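Local structure of aldehyde dehydrogenase 12 (Zea mays, 6D97) at residues Pro124-Leu127 against Asp128-Lys132; Met231-Met234 against Ile235-Leu238; Asp310-Ala313 against Trp314-Gln318; Ile466-Asp470 against Pro471-Gln475. The protein catalyses the NAD+-dependent oxidation of L-glutamate gamma-semialdehyde, the last step of proline breakdown in plants. All coordinates share one frame; numbering follows the deposited sequence.

Contact 1 of 4, residues Pro124-Leu127 against Asp128-Lys132; sequences PTVL and DFFAK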
# COMPACT_ATOMS: atom_id res chain seq x y z
N PRO A 124 0.38 34.83 11.38
CA PRO A 124 -0.19 35.82 10.45
C PRO A 124 0.83 36.81 9.90
O PRO A 124 0.77 37.14 8.71
CB PRO A 124 -1.25 36.52 11.31
CG PRO A 124 -1.68 35.47 12.28
CD PRO A 124 -0.44 34.67 12.59
N THR A 125 1.76 37.28 10.73
CA THR A 125 2.74 38.24 10.24
C THR A 125 3.73 37.60 9.27
O THR A 125 4.25 38.28 8.38
CB THR A 125 3.49 38.89 11.40
OG1 THR A 125 4.12 37.88 12.19
CG2 THR A 125 2.53 39.71 12.26
N VAL A 126 3.99 36.30 9.42
CA VAL A 126 4.91 35.63 8.50
C VAL A 126 4.20 35.28 7.20
O VAL A 126 4.78 35.41 6.11
CB VAL A 126 5.53 34.39 9.17
CG1 VAL A 126 6.51 33.72 8.22
CG2 VAL A 126 6.21 34.78 10.48
N LEU A 127 2.94 34.83 7.30
CA LEU A 127 2.11 34.65 6.11
C LEU A 127 2.07 35.93 5.29
O LEU A 127 2.34 35.92 4.08
CB LEU A 127 0.69 34.26 6.52
CG LEU A 127 0.30 32.85 6.97
CD1 LEU A 127 -1.07 32.87 7.62
CD2 LEU A 127 0.32 31.89 5.80
N ASP A 128 1.75 37.05 5.94
CA ASP A 128 1.65 38.32 5.24
C ASP A 128 2.99 38.74 4.65
O ASP A 128 3.05 39.25 3.52
CB ASP A 128 1.11 39.38 6.19
CG ASP A 128 0.94 40.72 5.53
OD1 ASP A 128 0.04 40.85 4.67
OD2 ASP A 128 1.69 41.65 5.87
N PHE A 129 4.08 38.52 5.39
CA PHE A 129 5.41 38.84 4.89
C PHE A 129 5.69 38.13 3.57
O PHE A 129 6.08 38.76 2.58
CB PHE A 129 6.46 38.47 5.94
CG PHE A 129 7.87 38.50 5.44
CD1 PHE A 129 8.60 39.67 5.45
CD2 PHE A 129 8.47 37.34 4.96
CE1 PHE A 129 9.90 39.70 4.99
CE2 PHE A 129 9.77 37.36 4.50
CZ PHE A 129 10.49 38.55 4.51
N PHE A 130 5.47 36.81 3.54
CA PHE A 130 5.77 36.05 2.33
C PHE A 130 4.79 36.37 1.21
O PHE A 130 5.19 36.43 0.04
CB PHE A 130 5.78 34.55 2.65
CG PHE A 130 7.11 34.06 3.14
CD1 PHE A 130 8.18 33.95 2.27
CD2 PHE A 130 7.28 33.70 4.47
CE1 PHE A 130 9.41 33.49 2.72
CE2 PHE A 130 8.50 33.24 4.92
CZ PHE A 130 9.56 33.14 4.05
N ALA A 131 3.51 36.58 1.54
CA ALA A 131 2.55 36.95 0.51
C ALA A 131 2.92 38.27 -0.14
O ALA A 131 2.86 38.41 -1.37
CB ALA A 131 1.15 37.02 1.12
N LYS A 132 3.31 39.26 0.66
CA LYS A 132 3.70 40.55 0.11
C LYS A 132 4.99 40.46 -0.69
O LYS A 132 5.10 41.06 -1.76
CB LYS A 132 3.85 41.58 1.23
CG LYS A 132 2.73 42.60 1.30
CD LYS A 132 1.93 42.42 2.57
CE LYS A 132 0.94 43.56 2.75
NZ LYS A 132 0.65 43.83 4.19
O HOH W 1 3.73 41.20 7.84
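Val126 and Phe130, one helical turn apart in helix 124-137, run alongside each other in the same direction. The apolar contact is made by one methyl: with Val126 CG1 anti to the backbone N (chi1 -178°), it meets the edge of the Phe130 ring, 3.8 Å from CD2. Phe129 adds CD2 over one face of that ring, while its own edge receives Phe130 CD2. Backbone bonds of the i to i+4 kind run through the first two turns, from Asp128 N to Pro124 O (2.9 Å) up to Ala131 N on Leu127 O (2.9 Å). Within 128-132, Lys132 NZ meets the syn lone pair of Asp128 OD2 at 2.9 Å, and its bond to OD1 is weak. A water donates both to OD2 and to Thr125 O, and Tyr142 of helix 142-157 hydrogen-bonds OD1. The Phe130 ring packs on Leu121, Val149, Met234 and Leu237; a serine here would probably open a gap among these residues and leave Val126 CG1 without its aromatic neighbour. Chemically the helix is two-sided: the Asp128 carboxylate is held by lysine, tyrosine and water, whereas Val126 and Phe130 give it an apolar side, Phe130 packing on helices 105-121, 142-157 and 229-240.

Contact 2 of 4, residues Met231-Met234 against Ile235-Leu238; sequences MEQM and IRLL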
# COMPACT_ATOMS: atom_id res chain seq x y z
N MET A 231 12.62 32.52 -1.85
CA MET A 231 13.23 31.32 -1.29
C MET A 231 14.45 31.65 -0.44
O MET A 231 14.77 30.91 0.49
CB MET A 231 13.63 30.35 -2.41
CG MET A 231 12.55 29.35 -2.73
SD MET A 231 11.82 28.54 -1.29
CE MET A 231 13.17 27.49 -0.77
N GLU A 232 15.13 32.76 -0.74
CA GLU A 232 16.25 33.18 0.10
C GLU A 232 15.76 33.47 1.51
O GLU A 232 16.37 33.02 2.50
CB GLU A 232 16.93 34.40 -0.51
CG GLU A 232 18.38 34.56 -0.08
CD GLU A 232 18.66 35.89 0.59
OE1 GLU A 232 19.60 36.58 0.16
OE2 GLU A 232 17.93 36.25 1.54
N GLN A 233 14.66 34.21 1.64
CA GLN A 233 14.06 34.44 2.95
C GLN A 233 13.54 33.14 3.56
O GLN A 233 13.67 32.93 4.77
CB GLN A 233 12.92 35.46 2.82
CG GLN A 233 13.37 36.80 2.25
CD GLN A 233 14.44 37.46 3.09
OE1 GLN A 233 14.22 37.76 4.27
NE2 GLN A 233 15.60 37.68 2.50
N MET A 234 12.97 32.26 2.74
CA MET A 234 12.47 30.99 3.26
C MET A 234 13.61 30.13 3.80
O MET A 234 13.45 29.45 4.82
CB MET A 234 11.70 30.25 2.17
CG MET A 234 11.04 28.98 2.66
SD MET A 234 9.77 29.31 3.90
CE MET A 234 9.76 27.74 4.75
N ILE A 235 14.77 30.17 3.14
CA ILE A 235 15.91 29.38 3.60
C ILE A 235 16.42 29.91 4.94
O ILE A 235 16.83 29.13 5.81
CB ILE A 235 17.01 29.36 2.53
CG1 ILE A 235 16.55 28.55 1.33
CG2 ILE A 235 18.28 28.77 3.09
CD1 ILE A 235 17.44 28.70 0.11
N ARG A 236 16.41 31.23 5.12
CA ARG A 236 16.79 31.80 6.41
C ARG A 236 15.86 31.34 7.51
O ARG A 236 16.31 31.00 8.61
CB ARG A 236 16.81 33.33 6.32
CG ARG A 236 17.80 33.84 5.30
CD ARG A 236 17.86 35.36 5.24
NE ARG A 236 18.87 35.79 4.28
CZ ARG A 236 20.15 35.98 4.57
NH1 ARG A 236 20.59 35.79 5.80
NH2 ARG A 236 21.00 36.37 3.62
N LEU A 237 14.56 31.30 7.23
CA LEU A 237 13.60 30.74 8.17
C LEU A 237 13.92 29.27 8.46
O LEU A 237 13.93 28.84 9.61
CB LEU A 237 12.18 30.89 7.62
CG LEU A 237 10.92 30.40 8.37
CD1 LEU A 237 9.69 31.03 7.72
CD2 LEU A 237 10.77 28.87 8.41
N LEU A 238 14.18 28.50 7.40
CA LEU A 238 14.45 27.07 7.58
C LEU A 238 15.69 26.85 8.43
O LEU A 238 15.73 25.92 9.25
CB LEU A 238 14.58 26.39 6.22
CG LEU A 238 13.28 26.15 5.45
CD1 LEU A 238 13.57 25.76 4.01
CD2 LEU A 238 12.46 25.07 6.14
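Glu232 and Arg236 form an i to i+4 salt bridge along helix 229-240, which lies between strands 218-223 and 249-251 in a beta-alpha-beta unit of the parallel, Rossmann-type NAD-binding sheet. Arg236 NE donates to Glu232 OE2 at 2.9 Å, and the bond is almost straight (177°). The oxygen lies in the guanidinium plane, yet the donor reaches OE2 from above the carboxylate plane, the two planes being 66° apart. The other carboxylate oxygen, OE1, accepts from the backbone N of Gln46, so both oxygens of this buried group are satisfied. Arg236 NH2 has a weak bond to Gln46 OE1, and the guanidinium makes a cation-pi contact with Trp53. Gln233 turns its amide to other partners: OE1 accepts from Thr31 N, and NE2 is also hydrogen-bonded outside this turn. Backbone i to i+4 bonds satisfy the main chain, from Ile235 N on Met231 O (2.8 Å) to Leu238 N on Met234 O (2.8 Å). The Met234 chain, bent at chi2 (64°), brings CE to 3.9 Å from Leu238 CG and 4.0 Å from Leu237 CD2; Met231 CE meets Ile235 CG1. With one carboxylate shared between an arginine and a backbone amide, the buried negative charge is probably well compensated, and the helix is tied to Gln46 by its polar side while its methionines pack on helix 203-214.

Contact 3 of 4, residues Asp310-Ala313 against Trp314-Gln318; sequences DYVA and WVCDQ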
# COMPACT_ATOMS: atom_id res chain seq x y z
N ASP A 310 -23.35 30.49 -13.34
CA ASP A 310 -22.57 31.49 -12.60
C ASP A 310 -21.30 30.89 -12.02
O ASP A 310 -20.21 31.45 -12.17
CB ASP A 310 -23.43 32.10 -11.49
CG ASP A 310 -24.51 33.01 -12.03
OD1 ASP A 310 -24.20 33.89 -12.86
OD2 ASP A 310 -25.68 32.84 -11.62
N TYR A 311 -21.43 29.73 -11.36
CA TYR A 311 -20.25 29.09 -10.77
C TYR A 311 -19.23 28.72 -11.84
O TYR A 311 -18.03 28.93 -11.66
CB TYR A 311 -20.67 27.85 -9.98
CG TYR A 311 -19.53 27.26 -9.16
CD1 TYR A 311 -18.61 26.40 -9.73
CD2 TYR A 311 -19.39 27.58 -7.81
CE1 TYR A 311 -17.57 25.87 -8.98
CE2 TYR A 311 -18.36 27.05 -7.06
CZ TYR A 311 -17.45 26.20 -7.65
OH TYR A 311 -16.42 25.68 -6.90
N VAL A 312 -19.70 28.14 -12.95
CA VAL A 312 -18.79 27.72 -14.02
C VAL A 312 -18.08 28.93 -14.62
O VAL A 312 -16.89 28.88 -14.93
CB VAL A 312 -19.56 26.93 -15.09
CG1 VAL A 312 -18.66 26.63 -16.29
CG2 VAL A 312 -20.10 25.64 -14.49
N ALA A 313 -18.81 30.04 -14.78
CA ALA A 313 -18.19 31.24 -15.34
C ALA A 313 -17.09 31.77 -14.42
O ALA A 313 -16.01 32.14 -14.88
CB ALA A 313 -19.25 32.32 -15.58
N TRP A 314 -17.36 31.80 -13.11
CA TRP A 314 -16.37 32.27 -12.15
C TRP A 314 -15.10 31.43 -12.22
O TRP A 314 -13.99 31.97 -12.21
CB TRP A 314 -16.96 32.25 -10.75
CG TRP A 314 -15.97 32.44 -9.64
CD1 TRP A 314 -15.32 33.59 -9.31
CD2 TRP A 314 -15.54 31.45 -8.71
NE1 TRP A 314 -14.50 33.37 -8.22
CE2 TRP A 314 -14.62 32.06 -7.84
CE3 TRP A 314 -15.84 30.09 -8.52
CZ2 TRP A 314 -14.00 31.37 -6.80
CZ3 TRP A 314 -15.22 29.41 -7.48
CH2 TRP A 314 -14.31 30.05 -6.64
N VAL A 315 -15.25 30.11 -12.31
CA VAL A 315 -14.09 29.24 -12.38
C VAL A 315 -13.34 29.46 -13.68
O VAL A 315 -12.10 29.42 -13.71
CB VAL A 315 -14.52 27.77 -12.21
CG1 VAL A 315 -13.33 26.85 -12.39
CG2 VAL A 315 -15.15 27.57 -10.85
N CYS A 316 -14.07 29.69 -14.77
CA CYS A 316 -13.42 30.00 -16.04
C CYS A 316 -12.58 31.26 -15.95
O CYS A 316 -11.46 31.31 -16.46
CB CYS A 316 -14.48 30.13 -17.14
SG CYS A 316 -15.04 28.57 -17.87
N ASP A 317 -13.11 32.30 -15.28
CA ASP A 317 -12.35 33.54 -15.15
C ASP A 317 -11.13 33.36 -14.26
O ASP A 317 -10.05 33.87 -14.57
CB ASP A 317 -13.25 34.65 -14.60
CG ASP A 317 -12.49 35.93 -14.32
OD1 ASP A 317 -12.16 36.65 -15.29
OD2 ASP A 317 -12.21 36.21 -13.13
N GLN A 318 -11.28 32.63 -13.15
CA GLN A 318 -10.15 32.41 -12.26
C GLN A 318 -9.12 31.50 -12.91
O GLN A 318 -7.91 31.73 -12.79
CB GLN A 318 -10.62 31.83 -10.93
CG GLN A 318 -11.43 32.81 -10.09
CD GLN A 318 -10.58 33.94 -9.52
OE1 GLN A 318 -11.02 35.09 -9.47
NE2 GLN A 318 -9.37 33.62 -9.10
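Trp314 turns an edge to the face of Tyr311, an edge-to-face (T-shaped) pair three residues apart on helix 309-321, which connects strands 298-302 and 331-337 in a beta-alpha-beta unit. The centroids of the Tyr311 ring and the six-membered ring of Trp314 are 5.4 Å apart, and the planes stand at 67°. The indole leads with CZ3, which comes within 3.9 Å of Tyr311 CZ, while CE3 lies over the tyrosine face, displaced toward its rim. Both rings leave the backbone in the same manner, CG anti to N (chi1 -171° in Tyr311 and 168° in Trp314), and their side chains cross at a slant. Val315 also meets the tyrosine: its CG2, beside the backbone N, reaches 3.5 Å from Tyr311 CE1. On the indole, Gln318 CG sits over one face toward the rim. Round the helix, Val312 CG1 faces Cys316 SG more loosely at 4.4 Å, and Cys316 packs on Met349 of helix 345-354. Backbone bonds hold the turn, among them Trp314 N to Asp310 O (3.0 Å) and Val315 N to Tyr311 O (3.1 Å). Tyr311 OH is hydrogen-bonded with Arg491 NE. A leucine in place of Tyr311 would probably leave Arg491 NE without this partner and the Trp314 edge without an aromatic face. The chemistry is thus that of an aromatic cluster shared between subunits: both rings of the T-shaped pair meet Trp541 of the second subunit at a steep angle, and a phenol-arginine bond fixes the polar end of Tyr311.

Contact 4 of 4, residues Ile466-Asp470 against Pro471-Gln475; sequences IVSND and PLFLQ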
# COMPACT_ATOMS: atom_id res chain seq x y z
N ILE A 466 -13.11 18.80 -17.03
CA ILE A 466 -14.28 18.31 -17.75
C ILE A 466 -15.48 18.75 -16.93
O ILE A 466 -15.81 18.14 -15.90
CB ILE A 466 -14.25 16.79 -17.94
CG1 ILE A 466 -12.86 16.34 -18.40
CG2 ILE A 466 -15.30 16.38 -18.96
CD1 ILE A 466 -12.59 14.89 -18.16
N VAL A 467 -16.15 19.81 -17.38
CA VAL A 467 -17.25 20.42 -16.63
C VAL A 467 -18.53 19.71 -17.07
O VAL A 467 -19.16 20.08 -18.06
CB VAL A 467 -17.31 21.93 -16.83
CG1 VAL A 467 -18.45 22.52 -16.02
CG2 VAL A 467 -15.98 22.57 -16.45
N SER A 468 -18.90 18.69 -16.31
CA SER A 468 -20.09 17.87 -16.53
C SER A 468 -20.25 16.96 -15.32
O SER A 468 -19.26 16.58 -14.69
CB SER A 468 -19.98 17.04 -17.81
OG SER A 468 -20.97 16.02 -17.85
N ASN A 469 -21.50 16.63 -15.01
CA ASN A 469 -21.81 15.64 -13.98
C ASN A 469 -22.36 14.35 -14.57
O ASN A 469 -22.67 13.43 -13.81
CB ASN A 469 -22.79 16.21 -12.96
CG ASN A 469 -22.09 16.89 -11.81
OD1 ASN A 469 -20.87 17.04 -11.82
ND2 ASN A 469 -22.85 17.31 -10.81
N ASP A 470 -22.48 14.26 -15.88
CA ASP A 470 -22.89 13.06 -16.60
C ASP A 470 -21.81 12.00 -16.51
O ASP A 470 -20.73 12.18 -17.10
CB ASP A 470 -23.17 13.43 -18.07
CG ASP A 470 -23.72 12.26 -18.89
OD1 ASP A 470 -23.65 11.10 -18.45
OD2 ASP A 470 -24.23 12.53 -19.99
N PRO A 471 -22.03 10.88 -15.81
CA PRO A 471 -20.96 9.89 -15.66
C PRO A 471 -20.55 9.21 -16.95
O PRO A 471 -19.38 8.81 -17.09
CB PRO A 471 -21.55 8.89 -14.65
CG PRO A 471 -23.03 9.06 -14.77
CD PRO A 471 -23.25 10.51 -15.07
N LEU A 472 -21.47 9.05 -17.91
CA LEU A 472 -21.10 8.44 -19.18
C LEU A 472 -20.23 9.38 -20.01
O LEU A 472 -19.30 8.93 -20.70
CB LEU A 472 -22.36 8.05 -19.96
CG LEU A 472 -23.40 7.20 -19.23
CD1 LEU A 472 -24.55 6.87 -20.17
CD2 LEU A 472 -22.81 5.93 -18.64
N PHE A 473 -20.50 10.68 -19.95
CA PHE A 473 -19.66 11.66 -20.64
C PHE A 473 -18.29 11.75 -19.98
O PHE A 473 -17.26 11.76 -20.65
CB PHE A 473 -20.36 13.02 -20.65
CG PHE A 473 -19.59 14.09 -21.38
CD1 PHE A 473 -19.71 14.23 -22.75
CD2 PHE A 473 -18.77 14.97 -20.69
CE1 PHE A 473 -19.02 15.23 -23.43
CE2 PHE A 473 -18.07 15.96 -21.36
CZ PHE A 473 -18.20 16.09 -22.73
N LEU A 474 -18.27 11.82 -18.64
CA LEU A 474 -17.02 11.94 -17.91
C LEU A 474 -16.11 10.75 -18.18
O LEU A 474 -14.94 10.92 -18.55
CB LEU A 474 -17.28 12.08 -16.41
CG LEU A 474 -17.88 13.40 -15.91
CD1 LEU A 474 -18.09 13.34 -14.41
CD2 LEU A 474 -16.97 14.57 -16.27
N GLN A 475 -16.63 9.53 -18.03
CA GLN A 475 -15.79 8.35 -18.21
C GLN A 475 -15.35 8.18 -19.65
O GLN A 475 -14.28 7.61 -19.91
CB GLN A 475 -16.53 7.10 -17.71
CG GLN A 475 -17.56 6.55 -18.68
CD GLN A 475 -18.33 5.39 -18.08
OE1 GLN A 475 -18.15 5.04 -16.92
NE2 GLN A 475 -19.21 4.79 -18.88
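Ile466 and Ser468 approach the Phe473 ring at a slant. Ile466 CG2 comes to 3.7 Å from Phe473 CE2, and Ser468 OG to 3.7 Å from CD2. The other flat group, the Asp470 carboxylate, is inclined 36° to the ring plane, its side chain crossing that of Phe473 at about a right angle. Asp470 is the N-cap of helix 471-479: OD1 takes a weak, bent bond from Leu472 N (3.0 Å, 134°), and its carbonyl O accepts from Leu474 N at 2.9 Å. Ser468 OG, anti to the backbone N (chi1 166°), accepts from Asp470 N at 3.0 Å in an ST turn and is also hydrogen-bonded with Asp305 OD1. Leu474 and Ile466 run alongside each other with opposite headings, Leu474 CD2 3.6 Å from Ile466 CG2. Other subunits border the turn: Asn469 ND2 bonds Val534 O of the second subunit, and Gln475 bonds Gly535 and Arg181 of the third. A strand end, an ST turn and a capped helix start form the strand-to-helix turn that opens the beta-alpha-beta unit of strand 463-467, helix 471-479 and strand 485-488.

Overall arrangement
Contacts 1 and 2 meet directly, two helices packing together: Phe130 CZ lies 3.7 Å from Met234 CA, and Phe130 CE2 lies 3.8 Å from Leu237 CD1. Their centres are about 13 Å apart. Contacts 3 and 4 also touch, through Val312 CG2 and Val467 CG1 at 3.8 Å, with centres about 18 Å apart. The two pairs are well separated; between contacts 2 and 4, on opposite sides of the chain's centre, the centres are about 43 Å apart. Of the four, contact 2 is the one related to the cofactor site, without touching NAD: the Met231 side chain is about 6 Å from that of NAD-binding Thr196 and about 11 Å from bound NAD. Contacts 3 and 4 border other subunits.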